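Local coordinates for alpha-L-rhamnosidase (Aspergillus terreus, PDB 6GSZ), which probably hydrolyses terminal non-reducing alpha-L-rhamnose residues from alpha-L-rhamnosides, at residues V45-H50 and S70-G75; P103-L106 and D110-D113; G363-R368 and Y400-G405. All coordinates share one frame; numbering follows the deposited sequence. Where two conformers were deposited one is given.

Interaction 1 (V45-H50 and S70-G75); sequences VKRAGH and SPLQSG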
loop_
_atom_site.group_PDB
_atom_site.type_symbol
_atom_site.label_atom_id
_atom_site.label_comp_id
_atom_site.label_asym_id
_atom_site.label_seq_id
_atom_site.Cartn_x
_atom_site.Cartn_y
_atom_site.Cartn_z
ATOM N N VAL A 45 -27.903 -11.918 -12.578
ATOM C CA VAL A 45 -26.757 -12.353 -13.349
ATOM C C VAL A 45 -27.175 -12.614 -14.799
ATOM O O VAL A 45 -28.005 -13.500 -15.068
ATOM C CB VAL A 45 -26.127 -13.607 -12.725
ATOM C CG1 VAL A 45 -24.876 -14.034 -13.495
ATOM C CG2 VAL A 45 -25.838 -13.391 -11.244
ATOM N N LYS A 46 -26.563 -11.857 -15.723
ATOM C CA LYS A 46 -26.854 -11.986 -17.179
ATOM C C LYS A 46 -25.651 -12.608 -17.895
ATOM O O LYS A 46 -24.544 -12.080 -17.757
ATOM C CB LYS A 46 -27.236 -10.619 -17.767
ATOM C CG LYS A 46 -27.509 -10.596 -19.262
ATOM C CD LYS A 46 -28.762 -11.333 -19.660
ATOM C CE LYS A 46 -29.055 -11.225 -21.144
ATOM N NZ LYS A 46 -28.247 -12.188 -21.924
ATOM N N ARG A 47 -25.865 -13.701 -18.628
ATOM C CA ARG A 47 -24.894 -14.335 -19.478
ATOM C C ARG A 47 -25.363 -14.142 -20.910
ATOM O O ARG A 47 -26.551 -14.253 -21.134
ATOM C CB ARG A 47 -24.844 -15.828 -19.151
ATOM C CG ARG A 47 -23.844 -16.130 -18.070
ATOM C CD ARG A 47 -23.753 -17.628 -17.794
ATOM N NE ARG A 47 -22.687 -17.900 -16.839
ATOM C CZ ARG A 47 -22.863 -18.092 -15.552
ATOM N NH1 ARG A 47 -23.993 -17.701 -14.969
ATOM N NH2 ARG A 47 -21.934 -18.710 -14.860
ATOM N N ALA A 48 -24.424 -13.831 -21.816
ATOM C CA ALA A 48 -24.756 -13.627 -23.219
ATOM C C ALA A 48 -25.621 -14.820 -23.684
ATOM O O ALA A 48 -25.260 -16.032 -23.313
ATOM C CB ALA A 48 -23.474 -13.437 -24.019
ATOM N N GLY A 49 -26.687 -14.492 -24.480
ATOM C CA GLY A 49 -27.535 -15.519 -25.100
ATOM C C GLY A 49 -28.571 -16.116 -24.156
ATOM O O GLY A 49 -29.394 -16.918 -24.615
ATOM N N HIS A 50 -28.537 -15.743 -22.865
ATOM C CA HIS A 50 -29.481 -16.279 -21.873
ATOM C C HIS A 50 -30.267 -15.132 -21.234
ATOM O O HIS A 50 -29.756 -14.027 -21.061
ATOM C CB HIS A 50 -28.777 -17.111 -20.786
ATOM C CG HIS A 50 -27.946 -18.234 -21.323
ATOM N ND1 HIS A 50 -27.065 -18.942 -20.524
ATOM C CD2 HIS A 50 -27.837 -18.769 -22.563
ATOM C CE1 HIS A 50 -26.456 -19.864 -21.243
ATOM N NE2 HIS A 50 -26.915 -19.782 -22.504
ATOM N N SER A 70 -23.919 -20.406 -11.277
ATOM C CA SER A 70 -22.933 -21.439 -11.530
ATOM C C SER A 70 -21.557 -20.774 -11.686
ATOM O O SER A 70 -21.453 -19.587 -11.997
ATOM C CB SER A 70 -23.281 -22.236 -12.761
ATOM O OG SER A 70 -23.484 -21.352 -13.832
ATOM N N PRO A 71 -20.478 -21.509 -11.416
ATOM C CA PRO A 71 -19.118 -20.953 -11.570
ATOM C C PRO A 71 -18.848 -20.378 -12.961
ATOM O O PRO A 71 -19.315 -20.916 -13.966
ATOM C CB PRO A 71 -18.196 -22.136 -11.274
ATOM C CG PRO A 71 -19.053 -23.083 -10.447
ATOM C CD PRO A 71 -20.457 -22.917 -10.985
ATOM N N LEU A 72 -18.181 -19.237 -12.985
ATOM C CA LEU A 72 -17.739 -18.639 -14.242
ATOM C C LEU A 72 -16.548 -19.424 -14.807
ATOM O O LEU A 72 -15.692 -19.895 -14.093
ATOM C CB LEU A 72 -17.356 -17.177 -14.005
ATOM C CG LEU A 72 -18.497 -16.274 -13.549
ATOM C CD1 LEU A 72 -17.959 -14.998 -12.946
ATOM C CD2 LEU A 72 -19.433 -15.971 -14.704
ATOM N N GLN A 73 -16.551 -19.570 -16.126
ATOM C CA GLN A 73 -15.416 -20.193 -16.842
ATOM C C GLN A 73 -14.327 -19.144 -17.159
ATOM O O GLN A 73 -14.577 -17.929 -17.199
ATOM C CB GLN A 73 -15.990 -20.868 -18.099
ATOM C CG GLN A 73 -16.939 -22.011 -17.762
ATOM C CD GLN A 73 -17.412 -22.761 -18.980
ATOM O OE1 GLN A 73 -16.732 -22.814 -19.990
ATOM N NE2 GLN A 73 -18.584 -23.352 -18.891
ATOM N N SER A 74 -13.139 -19.629 -17.555
ATOM C CA SER A 74 -12.069 -18.760 -18.032
ATOM C C SER A 74 -12.579 -17.925 -19.206
ATOM O O SER A 74 -13.151 -18.488 -20.177
ATOM C CB SER A 74 -10.896 -19.623 -18.462
ATOM O OG SER A 74 -9.909 -18.803 -19.089
ATOM N N GLY A 75 -12.382 -16.603 -19.143
ATOM C CA GLY A 75 -12.804 -15.720 -20.215
ATOM C C GLY A 75 -14.301 -15.478 -20.316
ATOM O O GLY A 75 -14.748 -14.791 -21.249
HETATM O O HOH W 1 -20.503 -20.371 -16.168
#
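Arg47 reaches across to Ser70, Pro71 and Leu72 with a single terminal nitrogen. Its CG stands beside the backbone N and opposite the carbonyl carbon, at a chi1 of -89°, and the chain then runs extended to NE, which brings the guanidinium edge-on to the loop. NH2 donates to Ser70 O at 3.0 Å with an N-H...O angle of 153°. The acceptor lies in the guanidinium plane, whereas NH2 sits well above the plane of the Ser70 carbonyl. A water 2.6 Å from Arg47 NH2 accepts its other proton and donates to Pro71 O, also 2.6 Å away. Leu72 lays CD2 over one guanidinium face, 3.7 Å from NH2. Beyond the contact, NE forms a salt bridge with Glu76 and NH1 bonds Ser69 OG; arginine suits the place because its planar, many-donor end can serve all these acceptors at once.

The backbone behind Arg47 is fixed too. Arg47 O accepts from His50 N at 3.0 Å, closing a type II turn in which Gly49 supplies the positive phi required at the third position. The turn lies in the connection between antiparallel strands 38-46 and 53-58, a beta hairpin of the N-terminal immunoglobulin-like domain, and Arg47 at its start ties it to the loop leading to strand 78-86.

Interaction 2 (P103-L106 and D110-D113); sequences PGLL and DWHD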
loop_
_atom_site.group_PDB
_atom_site.type_symbol
_atom_site.label_atom_id
_atom_site.label_comp_id
_atom_site.label_asym_id
_atom_site.label_seq_id
_atom_site.Cartn_x
_atom_site.Cartn_y
_atom_site.Cartn_z
ATOM N N PRO A 103 -13.453 -14.094 -15.210
ATOM C CA PRO A 103 -12.182 -14.703 -14.848
ATOM C C PRO A 103 -11.165 -14.630 -15.990
ATOM O O PRO A 103 -11.529 -14.599 -17.175
ATOM C CB PRO A 103 -12.536 -16.157 -14.553
ATOM C CG PRO A 103 -14.020 -16.115 -14.248
ATOM C CD PRO A 103 -14.552 -15.091 -15.229
ATOM N N GLY A 104 -9.895 -14.700 -15.584
ATOM C CA GLY A 104 -8.761 -14.755 -16.503
ATOM C C GLY A 104 -8.462 -16.173 -16.965
ATOM O O GLY A 104 -9.347 -16.974 -17.221
ATOM N N LEU A 105 -7.173 -16.420 -17.179
ATOM C CA LEU A 105 -6.660 -17.705 -17.626
ATOM C C LEU A 105 -6.301 -18.540 -16.396
ATOM O O LEU A 105 -5.358 -18.208 -15.663
ATOM C CB LEU A 105 -5.437 -17.464 -18.531
ATOM C CG LEU A 105 -5.669 -16.581 -19.741
ATOM C CD1 LEU A 105 -4.425 -16.539 -20.607
ATOM C CD2 LEU A 105 -6.831 -17.071 -20.588
ATOM N N LEU A 106 -7.133 -19.545 -16.113
ATOM C CA LEU A 106 -7.116 -20.151 -14.784
ATOM C C LEU A 106 -6.178 -21.355 -14.645
ATOM O O LEU A 106 -5.800 -21.707 -13.542
ATOM C CB LEU A 106 -8.533 -20.577 -14.411
ATOM C CG LEU A 106 -9.597 -19.493 -14.459
ATOM C CD1 LEU A 106 -10.987 -20.089 -14.290
ATOM C CD2 LEU A 106 -9.318 -18.484 -13.374
ATOM N N ASP A 110 -5.028 -22.910 -20.386
ATOM C CA ASP A 110 -5.783 -21.756 -20.863
ATOM C C ASP A 110 -4.881 -20.745 -21.594
ATOM O O ASP A 110 -5.382 -19.861 -22.267
ATOM C CB ASP A 110 -6.512 -21.056 -19.698
ATOM C CG ASP A 110 -7.727 -21.807 -19.183
ATOM O OD1 ASP A 110 -8.389 -22.524 -19.986
ATOM O OD2 ASP A 110 -7.989 -21.665 -17.990
ATOM N N TRP A 111 -3.555 -20.864 -21.420
ATOM C CA TRP A 111 -2.579 -20.025 -22.165
ATOM C C TRP A 111 -2.328 -20.516 -23.591
ATOM O O TRP A 111 -1.588 -19.854 -24.316
ATOM C CB TRP A 111 -1.259 -19.909 -21.378
ATOM C CG TRP A 111 -1.350 -19.057 -20.156
ATOM C CD1 TRP A 111 -1.749 -19.398 -18.896
ATOM C CD2 TRP A 111 -1.131 -17.634 -20.138
ATOM N NE1 TRP A 111 -1.717 -18.300 -18.087
ATOM C CE2 TRP A 111 -1.402 -17.189 -18.817
ATOM C CE3 TRP A 111 -0.731 -16.715 -21.117
ATOM C CZ2 TRP A 111 -1.224 -15.864 -18.448
ATOM C CZ3 TRP A 111 -0.589 -15.394 -20.744
ATOM C CH2 TRP A 111 -0.876 -14.977 -19.435
ATOM N N HIS A 112 -2.913 -21.664 -23.958
ATOM C CA HIS A 112 -2.806 -22.186 -25.306
ATOM C C HIS A 112 -1.311 -22.332 -25.622
ATOM O O HIS A 112 -0.522 -22.876 -24.818
ATOM C CB HIS A 112 -3.700 -21.326 -26.227
ATOM C CG HIS A 112 -5.158 -21.631 -26.037
ATOM N ND1 HIS A 112 -5.893 -22.342 -26.965
ATOM C CD2 HIS A 112 -6.031 -21.329 -25.036
ATOM C CE1 HIS A 112 -7.138 -22.494 -26.529
ATOM N NE2 HIS A 112 -7.250 -21.895 -25.336
ATOM N N ASP A 113 -0.860 -21.842 -26.741
ATOM C CA ASP A 113 0.559 -22.152 -27.059
ATOM C C ASP A 113 1.482 -20.986 -26.667
ATOM O O ASP A 113 2.613 -20.918 -27.084
ATOM C CB ASP A 113 0.752 -22.588 -28.518
ATOM C CG ASP A 113 0.092 -21.707 -29.563
ATOM O OD1 ASP A 113 -0.875 -20.997 -29.207
ATOM O OD2 ASP A 113 0.539 -21.756 -30.747
HETATM O O HOH W 2 -2.680 -18.681 -15.320
#
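In the loop joining strand 99-103 of the immunoglobulin-like domain to strand 116-119, Leu105 packs on Trp111 and the backbone of Leu106 is held by Asp110. Leu105 CD1 makes a CH-pi contact with the indole, sitting 3.5 Å from the centroid of the six-membered ring and only 13° off the ring normal. The two side chains cross at about a right angle, so that the CD1 methyl sits over the ring face, while CB lies near the NE1 side. The other branch goes elsewhere: Leu105 CD2 lies 3.6 Å from Asp110 O, and Leu105 CB is 3.9 Å from Asp110 CB.

A water in the ring plane accepts from Trp111 NE1 at 3.0 Å and donates to Leu105 O at 2.7 Å, giving the one polar atom of the ring a partner and tying it to the backbone of the residue that covers its face. This loop rests on the sheet of the adjoining, galactose-binding-like domain: Tyr150 and Leu232 touch both Leu105 and Trp111, Leu230 touches the indole, and Tyr184 meets the indole edge-to-face and takes the N-H of Leu105 on its hydroxyl. A flat tryptophan and a branched leucine are apt for such an apolar seat.

Asp110, in a 3-10 turn, folds its carboxylate back along the chain. With CG beside its own backbone N (chi1 -74°), OD2 accepts from Leu106 N at 3.0 Å through its anti lone pair, at a bent N-H...O angle of 137°. The N-H of Thr107 reaches the same oxygen, a double grip suited to a short charged side chain.

Interaction 3 (G363-R368 and Y400-G405); sequences GEVATR and YVQVDG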
loop_
_atom_site.group_PDB
_atom_site.type_symbol
_atom_site.label_atom_id
_atom_site.label_comp_id
_atom_site.label_asym_id
_atom_site.label_seq_id
_atom_site.Cartn_x
_atom_site.Cartn_y
_atom_site.Cartn_z
ATOM N N GLY A 363 22.639 24.463 -0.032
ATOM C CA GLY A 363 22.308 25.262 -1.218
ATOM C C GLY A 363 22.273 24.461 -2.518
ATOM O O GLY A 363 22.148 25.058 -3.575
ATOM N N GLU A 364 22.386 23.124 -2.454
ATOM C CA GLU A 364 22.306 22.255 -3.648
ATOM C C GLU A 364 21.382 21.060 -3.360
ATOM O O GLU A 364 21.145 20.679 -2.202
ATOM C CB GLU A 364 23.674 21.683 -4.033
ATOM C CG GLU A 364 24.773 22.731 -4.173
ATOM C CD GLU A 364 24.671 23.621 -5.405
ATOM O OE1 GLU A 364 23.933 23.254 -6.350
ATOM O OE2 GLU A 364 25.341 24.681 -5.410
ATOM N N VAL A 365 20.925 20.408 -4.425
ATOM C CA VAL A 365 20.132 19.204 -4.271
ATOM C C VAL A 365 20.963 18.171 -3.492
ATOM O O VAL A 365 22.163 18.106 -3.636
ATOM C CB VAL A 365 19.597 18.674 -5.611
ATOM C CG1 VAL A 365 18.708 19.691 -6.301
ATOM C CG2 VAL A 365 20.687 18.199 -6.547
ATOM N N ALA A 366 20.307 17.417 -2.593
ATOM C CA ALA A 366 21.024 16.502 -1.715
ATOM C C ALA A 366 20.931 15.057 -2.214
ATOM O O ALA A 366 19.944 14.385 -1.975
ATOM C CB ALA A 366 20.443 16.622 -0.336
ATOM N N THR A 367 21.970 14.572 -2.907
ATOM C CA THR A 367 21.988 13.208 -3.398
ATOM C C THR A 367 22.607 12.253 -2.375
ATOM O O THR A 367 22.442 11.048 -2.457
ATOM C CB THR A 367 22.735 13.136 -4.735
ATOM O OG1 THR A 367 24.055 13.620 -4.512
ATOM C CG2 THR A 367 22.053 13.945 -5.811
ATOM N N ARG A 368 23.389 12.786 -1.422
ATOM C CA ARG A 368 24.119 11.928 -0.498
ATOM C C ARG A 368 23.222 10.844 0.124
ATOM O O ARG A 368 23.601 9.671 0.108
ATOM C CB ARG A 368 24.806 12.782 0.572
ATOM C CG ARG A 368 25.706 11.977 1.491
ATOM C CD ARG A 368 24.937 11.400 2.662
ATOM N NE ARG A 368 24.533 12.399 3.640
ATOM C CZ ARG A 368 23.974 12.109 4.814
ATOM N NH1 ARG A 368 23.581 10.858 5.077
ATOM N NH2 ARG A 368 23.823 13.095 5.684
ATOM N N TYR A 400 12.640 18.035 -5.413
ATOM C CA TYR A 400 13.525 18.886 -6.203
ATOM C C TYR A 400 14.158 18.098 -7.349
ATOM O O TYR A 400 14.462 16.927 -7.218
ATOM C CB TYR A 400 14.608 19.470 -5.293
ATOM C CG TYR A 400 14.064 20.251 -4.116
ATOM C CD1 TYR A 400 13.685 21.574 -4.272
ATOM C CD2 TYR A 400 13.914 19.664 -2.863
ATOM C CE1 TYR A 400 13.167 22.289 -3.207
ATOM C CE2 TYR A 400 13.381 20.371 -1.797
ATOM C CZ TYR A 400 13.000 21.685 -1.976
ATOM O OH TYR A 400 12.523 22.448 -0.942
ATOM N N VAL A 401 14.441 18.820 -8.429
ATOM C CA VAL A 401 15.152 18.239 -9.565
ATOM C C VAL A 401 16.172 19.262 -10.062
ATOM O O VAL A 401 15.793 20.352 -10.474
ATOM C CB VAL A 401 14.202 17.843 -10.700
ATOM C CG1 VAL A 401 14.992 17.077 -11.752
ATOM C CG2 VAL A 401 13.040 17.036 -10.179
ATOM N N GLN A 402 17.446 18.872 -10.061
ATOM C CA GLN A 402 18.472 19.665 -10.752
ATOM C C GLN A 402 18.440 19.281 -12.230
ATOM O O GLN A 402 18.490 18.086 -12.559
ATOM C CB GLN A 402 19.863 19.429 -10.187
ATOM C CG GLN A 402 20.896 20.330 -10.860
ATOM C CD GLN A 402 22.292 20.155 -10.316
ATOM O OE1 GLN A 402 22.519 20.153 -9.097
ATOM N NE2 GLN A 402 23.242 20.016 -11.234
ATOM N N VAL A 403 18.376 20.301 -13.093
ATOM C CA VAL A 403 18.232 20.084 -14.526
ATOM C C VAL A 403 19.438 20.680 -15.232
ATOM O O VAL A 403 19.686 21.883 -15.045
ATOM C CB VAL A 403 16.944 20.726 -15.062
ATOM C CG1 VAL A 403 16.807 20.473 -16.543
ATOM C CG2 VAL A 403 15.712 20.237 -14.315
ATOM N N ASP A 404 20.177 19.837 -15.972
ATOM C CA ASP A 404 21.332 20.303 -16.762
ATOM C C ASP A 404 21.071 20.007 -18.228
ATOM O O ASP A 404 20.559 18.940 -18.580
ATOM C CB ASP A 404 22.634 19.653 -16.274
ATOM C CG ASP A 404 23.115 20.232 -14.951
ATOM O OD1 ASP A 404 23.739 21.334 -14.967
ATOM O OD2 ASP A 404 22.811 19.639 -13.925
ATOM N N GLY A 405 21.492 20.931 -19.095
ATOM C CA GLY A 405 21.375 20.716 -20.531
ATOM C C GLY A 405 20.014 21.053 -21.107
ATOM O O GLY A 405 19.738 20.726 -22.260
HETATM O O HOH W 3 21.692 21.737 -6.893
HETATM O O HOH W 4 24.805 20.827 -7.652
#
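Glu364 meets Gln402 through water. Two water molecules stand between Glu364 OE1 and Gln402 OE1, which are themselves 4.4 Å apart. One water lies 2.8 Å from both Glu364 OE1 and Gln402 OE1, and accepts from Val365 N; the second also touches both, 2.9 Å from Glu364 OE1. Ser323 also bonds OE1, and Ser325 bonds OE2.

Val365 comes next and makes the direct contact. Its side chain crosses that of Gln402 at about a right angle: CG2 approaches Gln402 OE1 to 3.7 Å and the CB of the same residue to 3.9 Å, while CG1 lies 4.2 Å from Tyr400 CB. A compact branched side chain fits here, spreading its methyls over side chains of strand 400-404. Ala366 then bonds through its backbone to Val359. Strands 364-365 and 400-404 both pair antiparallel with strand 351-361 of the concanavalin-like domain, which brings their side chains together without direct pairing.

Gln402 has CG anti to its backbone N (chi1 -176°) and continues extended, carrying the amide outward to the waters. Its NE2 donates to Asp404 OD2 at 2.8 Å, almost straight at 165° and onto the syn lone pair; Arg353 pairs with that same oxygen. This bond favours the orientation that leaves OE1 on the Glu364 side. Two acceptors then face each other and cannot bond directly unless one is protonated; the waters between can supply protons, though too few for every acceptor at once.

Interactions 1 and 2 are direct neighbours, with centres 16 Å apart, and follow one another along the chain. The segments 70-75 and 103-106 join them: Ser74 OG lies 2.7 Å from Gly104 O and Gly75 N lies 2.9 Å from Pro103 O, both probable hydrogen bonds, and Leu72 packs on Pro103. Interaction 3 stands apart in the concanavalin-like domain, its centre about 56 Å from that of interaction 1 and 47 Å from that of interaction 2. None of the three supplies a residue to the glucose-occupied pocket. In interaction 1 the Arg47 side chain is about 9 Å from a bound calcium ion, too far to be a ligand.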